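Local coordinates for D-aminoacyl-tRNA deacylase 1 (Homo sapiens, PDB 2OKV), which hydrolyses D-aminoacyl-tRNAs and glycyl-tRNA(Ala) as a homodimeric editing enzyme and may take part in DNA replication, at residues Phe55-Glu58 against Trp63-Ser66; Cys76-Thr81 against Gly104-Phe109. All blocks are in the same frame, centred on the assembly; numbering follows the deposited sequence.

Contact 1 (Phe55-Glu58 against Trp63-Ser66); sequences FEDE and WSKS
One carbonyl oxygen, Phe-55 O, accepts from two successive backbone amides, Ser-64 N at 2.9 Å and Lys-65 N at 3.0 Å, the signature of a classic beta bulge in a short antiparallel hairpin. The two donors use the oxygen differently: Ser-64 N lies nearly on the C=O axis, whereas Lys-65 N sits 39° out of the carbonyl plane. Phe-55 N returns a 3.0 Å bond to Lys-65 O, making these residues a hydrogen-bonded pair whose side chains share one face of the hairpin. There the apolar Phe-55 is buried; its ring turns an edge to Lys-65 O and meets Tyr-72 edge-to-face. Lys-65 suits the margin, since its chain bends at chi2 (-92°) to bring the methylene CE within 3.8 Å of Asp-57 CB, while NZ stays short of both acids, 5.5 Å from Glu-58 OE1 and farther from Asp-57 OD2. Small polar residues suit the turn: Asp-57 OD1 accepts from the amides of Gly-60 and Lys-61, and Ser-64 OG is hydrogen-bonded to Lys-61 O. Trp-63 packs on Phe-93 and Pro-91 of the second subunit. With OG placed between its own N and carbonyl carbon (chi1 52°), Ser-64 rests this oxygen 3.5 Å from Asp-57 CB.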
ATOM      1  N   PHE B  55      -0.103   4.762 -15.734  1.00 42.24           N
ATOM      2  CA  PHE B  55      -0.574   3.926 -16.846  1.00 42.46           C
ATOM      3  C   PHE B  55       0.247   4.085 -18.120  1.00 42.57           C
ATOM      4  O   PHE B  55       0.912   5.106 -18.318  1.00 41.00           O
ATOM      5  CB  PHE B  55      -2.061   4.195 -17.116  1.00 42.32           C
ATOM      6  CG  PHE B  55      -2.939   3.906 -15.929  1.00 42.50           C
ATOM      7  CD1 PHE B  55      -3.387   4.938 -15.102  1.00 41.47           C
ATOM      8  CD2 PHE B  55      -3.293   2.591 -15.616  1.00 43.84           C
ATOM      9  CE1 PHE B  55      -4.175   4.659 -13.967  1.00 40.72           C
ATOM     10  CE2 PHE B  55      -4.092   2.303 -14.488  1.00 40.24           C
ATOM     11  CZ  PHE B  55      -4.521   3.346 -13.661  1.00 41.94           C
ATOM     12  N   GLU B  56       0.198   3.058 -18.973  1.00 43.94           N
ATOM     13  CA  GLU B  56       0.874   3.077 -20.280  1.00 45.53           C
ATOM     14  C   GLU B  56       0.024   3.765 -21.359  1.00 46.29           C
ATOM     15  O   GLU B  56      -1.202   3.803 -21.250  1.00 47.26           O
ATOM     16  CB  GLU B  56       1.174   1.649 -20.751  1.00 45.39           C
ATOM     17  CG  GLU B  56       1.954   0.775 -19.780  1.00 45.67           C
ATOM     18  CD  GLU B  56       2.026  -0.693 -20.233  1.00 47.09           C
ATOM     19  OE1 GLU B  56       1.557  -1.017 -21.352  1.00 49.33           O
ATOM     20  OE2 GLU B  56       2.561  -1.527 -19.467  1.00 48.40           O
ATOM     21  N   ASP B  57       0.678   4.305 -22.386  1.00 47.07           N
ATOM     22  CA  ASP B  57      -0.001   4.710 -23.626  1.00 48.10           C
ATOM     23  C   ASP B  57      -0.185   3.511 -24.578  1.00 48.52           C
ATOM     24  O   ASP B  57       0.191   2.392 -24.237  1.00 48.52           O
ATOM     25  CB  ASP B  57       0.717   5.893 -24.308  1.00 47.59           C
ATOM     26  CG  ASP B  57       2.087   5.527 -24.882  1.00 48.62           C
ATOM     27  OD1 ASP B  57       2.476   4.332 -24.893  1.00 49.96           O
ATOM     28  OD2 ASP B  57       2.783   6.457 -25.341  1.00 47.83           O
ATOM     29  N   GLU B  58      -0.774   3.743 -25.754  1.00 49.34           N
ATOM     30  CA  GLU B  58      -1.073   2.649 -26.694  1.00 50.48           C
ATOM     31  C   GLU B  58       0.161   1.926 -27.229  1.00 50.40           C
ATOM     32  O   GLU B  58       0.107   0.721 -27.490  1.00 50.76           O
ATOM     33  CB  GLU B  58      -1.985   3.113 -27.842  1.00 50.89           C
ATOM     34  CG  GLU B  58      -3.453   2.723 -27.629  1.00 53.30           C
ATOM     35  CD  GLU B  58      -4.006   3.187 -26.281  1.00 56.08           C
ATOM     36  OE1 GLU B  58      -4.254   4.406 -26.126  1.00 59.09           O
ATOM     37  OE2 GLU B  58      -4.205   2.340 -25.379  1.00 56.09           O
ATOM     38  N   TRP B  63       4.354   4.968 -17.549  1.00 43.10           N
ATOM     39  CA  TRP B  63       4.286   6.246 -16.830  1.00 42.49           C
ATOM     40  C   TRP B  63       3.888   7.419 -17.713  1.00 42.36           C
ATOM     41  O   TRP B  63       4.435   8.525 -17.578  1.00 42.37           O
ATOM     42  CB  TRP B  63       5.629   6.540 -16.125  1.00 42.76           C
ATOM     43  CG  TRP B  63       6.302   5.300 -15.547  1.00 42.71           C
ATOM     44  CD1 TRP B  63       7.579   4.877 -15.768  1.00 44.04           C
ATOM     45  CD2 TRP B  63       5.701   4.325 -14.678  1.00 44.05           C
ATOM     46  NE1 TRP B  63       7.816   3.697 -15.089  1.00 42.21           N
ATOM     47  CE2 TRP B  63       6.681   3.343 -14.408  1.00 44.00           C
ATOM     48  CE3 TRP B  63       4.427   4.188 -14.107  1.00 44.67           C
ATOM     49  CZ2 TRP B  63       6.430   2.241 -13.582  1.00 43.84           C
ATOM     50  CZ3 TRP B  63       4.176   3.091 -13.279  1.00 43.79           C
ATOM     51  CH2 TRP B  63       5.173   2.136 -13.026  1.00 44.20           C
ATOM     52  N   SER B  64       2.962   7.197 -18.639  1.00 42.26           N
ATOM     53  CA  SER B  64       2.621   8.272 -19.589  1.00 42.31           C
ATOM     54  C   SER B  64       1.179   8.766 -19.498  1.00 41.72           C
ATOM     55  O   SER B  64       0.840   9.790 -20.074  1.00 41.89           O
ATOM     56  CB  SER B  64       2.985   7.901 -21.037  1.00 43.17           C
ATOM     57  OG  SER B  64       2.456   6.642 -21.411  1.00 46.21           O
ATOM     58  N   LYS B  65       0.331   8.041 -18.776  1.00 40.40           N
ATOM     59  CA  LYS B  65      -1.073   8.416 -18.683  1.00 39.73           C
ATOM     60  C   LYS B  65      -1.569   8.329 -17.243  1.00 39.38           C
ATOM     61  O   LYS B  65      -1.229   7.386 -16.510  1.00 38.97           O
ATOM     62  CB  LYS B  65      -1.928   7.528 -19.591  1.00 39.62           C
ATOM     63  CG  LYS B  65      -1.548   7.548 -21.076  1.00 39.16           C
ATOM     64  CD  LYS B  65      -2.313   8.578 -21.870  1.00 40.00           C
ATOM     65  CE  LYS B  65      -1.871   8.564 -23.333  1.00 41.61           C
ATOM     66  NZ  LYS B  65      -2.793   9.366 -24.187  1.00 43.22           N
ATOM     67  N   SER B  66      -2.376   9.304 -16.838  1.00 39.50           N
ATOM     68  CA  SER B  66      -3.043   9.240 -15.523  1.00 39.38           C
ATOM     69  C   SER B  66      -4.362   8.469 -15.599  1.00 39.51           C
ATOM     70  O   SER B  66      -4.836   8.147 -16.685  1.00 39.55           O
ATOM     71  CB  SER B  66      -3.324  10.644 -15.032  1.00 40.17           C
ATOM     72  OG  SER B  66      -4.267  11.281 -15.883  1.00 39.27           O
TER

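Contact 2 (Cys76-Thr81 against Gly104-Phe109); sequences CVSQFT and GFYNSF
Tyr-106 OH, carried by helix 99-116, is hydrogen-bonded to Asp-124 OD1, beside strand 73-78. This bond satisfies the buried hydroxyl; the backbone oxygen of Cys-76 is a close neighbour at the ring's edge, near its plane, but is poorly angled for a hydrogen bond. Tyrosine fits because it is long enough to cross the space between the layers: the axes of segments 76-78 and 104-109 pass 10.1 Å apart. An extended first torsion (chi1 -175°, CG opposite the backbone N) carries the ring off the helix toward the strand.

Ser-78 CB lies over one face of this ring, in a CH-pi contact 3.9 Å from the centroid and 14° off the normal. The small serine lets the ring come close. Two residues back on the same side of the strand, Cys-76 brings CB to 3.4 Å from Tyr-106 OH and packs on Leu-110 and Leu-113 of the helix. Val-77 points the other way and meets Pro-140 of the second subunit, which probably belongs to the Gly-cisPro motif that rejects L-amino acids; Gln-79 NE2 is hydrogen-bonded to O of that same proline. Phe-109, nearly one turn beyond Tyr-106, adds apolar bulk against Leu-31 and helix 39-51. The short segments run nearly antiparallel, at 169°, as a helix layer packed on the sheet of the DTD fold, and the contacts to Pro-140 are consistent with the strand's far side facing the active site that receives the partner's motif.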
ATOM      1  N   CYS B  76     -11.464   4.776  -3.520  1.00 44.85           N
ATOM      2  CA  CYS B  76     -10.837   5.407  -2.339  1.00 45.75           C
ATOM      3  C   CYS B  76     -11.336   4.767  -1.064  1.00 44.56           C
ATOM      4  O   CYS B  76     -12.545   4.535  -0.884  1.00 44.74           O
ATOM      5  CB  CYS B  76     -11.111   6.919  -2.235  1.00 44.97           C
ATOM      6  SG  CYS B  76     -10.802   7.825  -3.693  1.00 54.63           S
ATOM      7  N   VAL B  77     -10.410   4.508  -0.155  1.00 43.81           N
ATOM      8  CA  VAL B  77     -10.781   3.996   1.161  1.00 43.09           C
ATOM      9  C   VAL B  77     -10.014   4.788   2.206  1.00 42.85           C
ATOM     10  O   VAL B  77      -8.820   5.029   2.048  1.00 41.26           O
ATOM     11  CB  VAL B  77     -10.485   2.486   1.290  1.00 42.98           C
ATOM     12  CG1 VAL B  77     -10.889   1.971   2.677  1.00 43.58           C
ATOM     13  CG2 VAL B  77     -11.230   1.711   0.218  1.00 43.34           C
ATOM     14  N   SER B  78     -10.712   5.203   3.261  1.00 43.05           N
ATOM     15  CA  SER B  78     -10.102   5.937   4.367  1.00 43.91           C
ATOM     16  C   SER B  78      -9.238   4.991   5.190  1.00 43.36           C
ATOM     17  O   SER B  78      -9.669   3.888   5.523  1.00 42.54           O
ATOM     18  CB  SER B  78     -11.199   6.533   5.246  1.00 44.25           C
ATOM     19  OG  SER B  78     -12.272   5.588   5.290  1.00 49.56           O
ATOM     20  N   GLN B  79      -8.027   5.440   5.529  1.00 43.23           N
ATOM     21  CA  GLN B  79      -7.003   4.590   6.146  1.00 42.61           C
ATOM     22  C   GLN B  79      -6.139   5.401   7.116  1.00 42.95           C
ATOM     23  O   GLN B  79      -5.040   5.849   6.753  1.00 43.66           O
ATOM     24  CB  GLN B  79      -6.107   3.986   5.042  1.00 42.51           C
ATOM     25  CG  GLN B  79      -4.996   3.034   5.526  1.00 41.74           C
ATOM     26  CD  GLN B  79      -5.511   1.647   5.886  1.00 41.86           C
ATOM     27  OE1 GLN B  79      -5.376   0.723   5.101  1.00 42.23           O
ATOM     28  NE2 GLN B  79      -6.117   1.507   7.065  1.00 39.97           N
ATOM     29  N   PHE B  80      -6.625   5.580   8.338  1.00 42.24           N
ATOM     30  CA  PHE B  80      -5.912   6.356   9.357  1.00 42.55           C
ATOM     31  C   PHE B  80      -4.566   5.759   9.777  1.00 41.90           C
ATOM     32  O   PHE B  80      -3.749   6.467  10.354  1.00 42.46           O
ATOM     33  CB  PHE B  80      -6.802   6.585  10.601  1.00 42.71           C
ATOM     34  CG  PHE B  80      -6.987   5.352  11.463  1.00 43.70           C
ATOM     35  CD1 PHE B  80      -6.065   5.035  12.463  1.00 43.96           C
ATOM     36  CD2 PHE B  80      -8.082   4.510  11.273  1.00 43.95           C
ATOM     37  CE1 PHE B  80      -6.222   3.900  13.254  1.00 44.86           C
ATOM     38  CE2 PHE B  80      -8.252   3.373  12.057  1.00 45.30           C
ATOM     39  CZ  PHE B  80      -7.321   3.063  13.056  1.00 45.16           C
ATOM     40  N   THR B  81      -4.332   4.470   9.500  1.00 41.59           N
ATOM     41  CA  THR B  81      -3.078   3.799   9.927  1.00 41.12           C
ATOM     42  C   THR B  81      -1.822   4.353   9.257  1.00 41.95           C
ATOM     43  O   THR B  81      -0.701   4.188   9.771  1.00 41.72           O
ATOM     44  CB  THR B  81      -3.117   2.254   9.736  1.00 40.64           C
ATOM     45  OG1 THR B  81      -3.394   1.938   8.372  1.00 39.49           O
ATOM     46  CG2 THR B  81      -4.201   1.624  10.611  1.00 40.32           C
ATOM     47  N   GLY B 104     -16.239  13.842   8.037  1.00 38.04           N
ATOM     48  CA  GLY B 104     -16.528  15.057   7.279  1.00 37.38           C
ATOM     49  C   GLY B 104     -15.435  15.447   6.303  1.00 37.16           C
ATOM     50  O   GLY B 104     -15.710  15.776   5.140  1.00 37.40           O
ATOM     51  N   PHE B 105     -14.186  15.415   6.762  1.00 36.65           N
ATOM     52  CA  PHE B 105     -13.054  15.747   5.884  1.00 36.42           C
ATOM     53  C   PHE B 105     -12.980  14.778   4.695  1.00 36.81           C
ATOM     54  O   PHE B 105     -12.879  15.210   3.536  1.00 36.83           O
ATOM     55  CB  PHE B 105     -11.742  15.739   6.672  1.00 36.55           C
ATOM     56  CG  PHE B 105     -10.568  16.311   5.912  1.00 37.67           C
ATOM     57  CD1 PHE B 105      -9.989  17.505   6.310  1.00 38.92           C
ATOM     58  CD2 PHE B 105     -10.037  15.649   4.800  1.00 38.88           C
ATOM     59  CE1 PHE B 105      -8.913  18.042   5.612  1.00 38.63           C
ATOM     60  CE2 PHE B 105      -8.959  16.184   4.088  1.00 39.61           C
ATOM     61  CZ  PHE B 105      -8.401  17.383   4.497  1.00 39.07           C
ATOM     62  N   TYR B 106     -13.034  13.479   4.990  1.00 36.65           N
ATOM     63  CA  TYR B 106     -13.063  12.424   3.976  1.00 37.30           C
ATOM     64  C   TYR B 106     -14.191  12.631   2.954  1.00 37.27           C
ATOM     65  O   TYR B 106     -13.960  12.577   1.734  1.00 37.33           O
ATOM     66  CB  TYR B 106     -13.192  11.035   4.645  1.00 38.19           C
ATOM     67  CG  TYR B 106     -13.113   9.909   3.649  1.00 40.19           C
ATOM     68  CD1 TYR B 106     -11.900   9.626   3.016  1.00 41.10           C
ATOM     69  CD2 TYR B 106     -14.233   9.131   3.323  1.00 40.02           C
ATOM     70  CE1 TYR B 106     -11.785   8.620   2.090  1.00 42.17           C
ATOM     71  CE2 TYR B 106     -14.118   8.095   2.344  1.00 40.47           C
ATOM     72  CZ  TYR B 106     -12.881   7.866   1.749  1.00 41.61           C
ATOM     73  OH  TYR B 106     -12.676   6.888   0.782  1.00 41.55           O
ATOM     74  N   ASN B 107     -15.410  12.857   3.451  1.00 36.92           N
ATOM     75  CA  ASN B 107     -16.533  13.100   2.559  1.00 36.95           C
ATOM     76  C   ASN B 107     -16.274  14.304   1.640  1.00 37.33           C
ATOM     77  O   ASN B 107     -16.484  14.201   0.436  1.00 37.57           O
ATOM     78  CB  ASN B 107     -17.834  13.231   3.333  1.00 36.60           C
ATOM     79  CG  ASN B 107     -18.338  11.895   3.839  1.00 36.98           C
ATOM     80  OD1 ASN B 107     -17.982  10.838   3.302  1.00 39.02           O
ATOM     81  ND2 ASN B 107     -19.160  11.929   4.877  1.00 38.78           N
ATOM     82  N   SER B 108     -15.779  15.408   2.198  1.00 36.82           N
ATOM     83  CA  SER B 108     -15.432  16.592   1.396  1.00 37.02           C
ATOM     84  C   SER B 108     -14.350  16.267   0.350  1.00 37.37           C
ATOM     85  O   SER B 108     -14.399  16.753  -0.801  1.00 36.75           O
ATOM     86  CB  SER B 108     -14.974  17.751   2.284  1.00 36.19           C
ATOM     87  OG  SER B 108     -16.038  18.244   3.095  1.00 37.25           O
ATOM     88  N   PHE B 109     -13.375  15.460   0.764  1.00 38.11           N
ATOM     89  CA  PHE B 109     -12.295  15.021  -0.113  1.00 39.44           C
ATOM     90  C   PHE B 109     -12.834  14.233  -1.308  1.00 40.24           C
ATOM     91  O   PHE B 109     -12.451  14.489  -2.463  1.00 39.96           O
ATOM     92  CB  PHE B 109     -11.292  14.168   0.677  1.00 39.74           C
ATOM     93  CG  PHE B 109     -10.283  13.497  -0.184  1.00 42.13           C
ATOM     94  CD1 PHE B 109      -9.076  14.137  -0.489  1.00 41.67           C
ATOM     95  CD2 PHE B 109     -10.544  12.241  -0.727  1.00 42.84           C
ATOM     96  CE1 PHE B 109      -8.145  13.538  -1.307  1.00 43.48           C
ATOM     97  CE2 PHE B 109      -9.615  11.636  -1.567  1.00 44.06           C
ATOM     98  CZ  PHE B 109      -8.409  12.290  -1.857  1.00 43.14           C
TER

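Overall arrangement
Contact 2 belongs to the buried interior, where helix 99-116 lies against the main mixed sheet; contact 1 is a partly buried hairpin farther out, its centre about 19 Å from the centre of the chain. The centres of the two contacts are 27 Å apart on opposite sides of the chain's centre, and the hairpin closes before strand 73-78 begins. They share no secondary-structure element, and their chemistry differs accordingly: backbone hydrogen bonds join the hairpin segments, whereas an aromatic side chain spans the layers in contact 2. The dimer nevertheless brings the two regions together, because Trp-63 from contact 1 of one subunit packs on Phe-80 and Thr-81, at the end of segment 76-81, of the other.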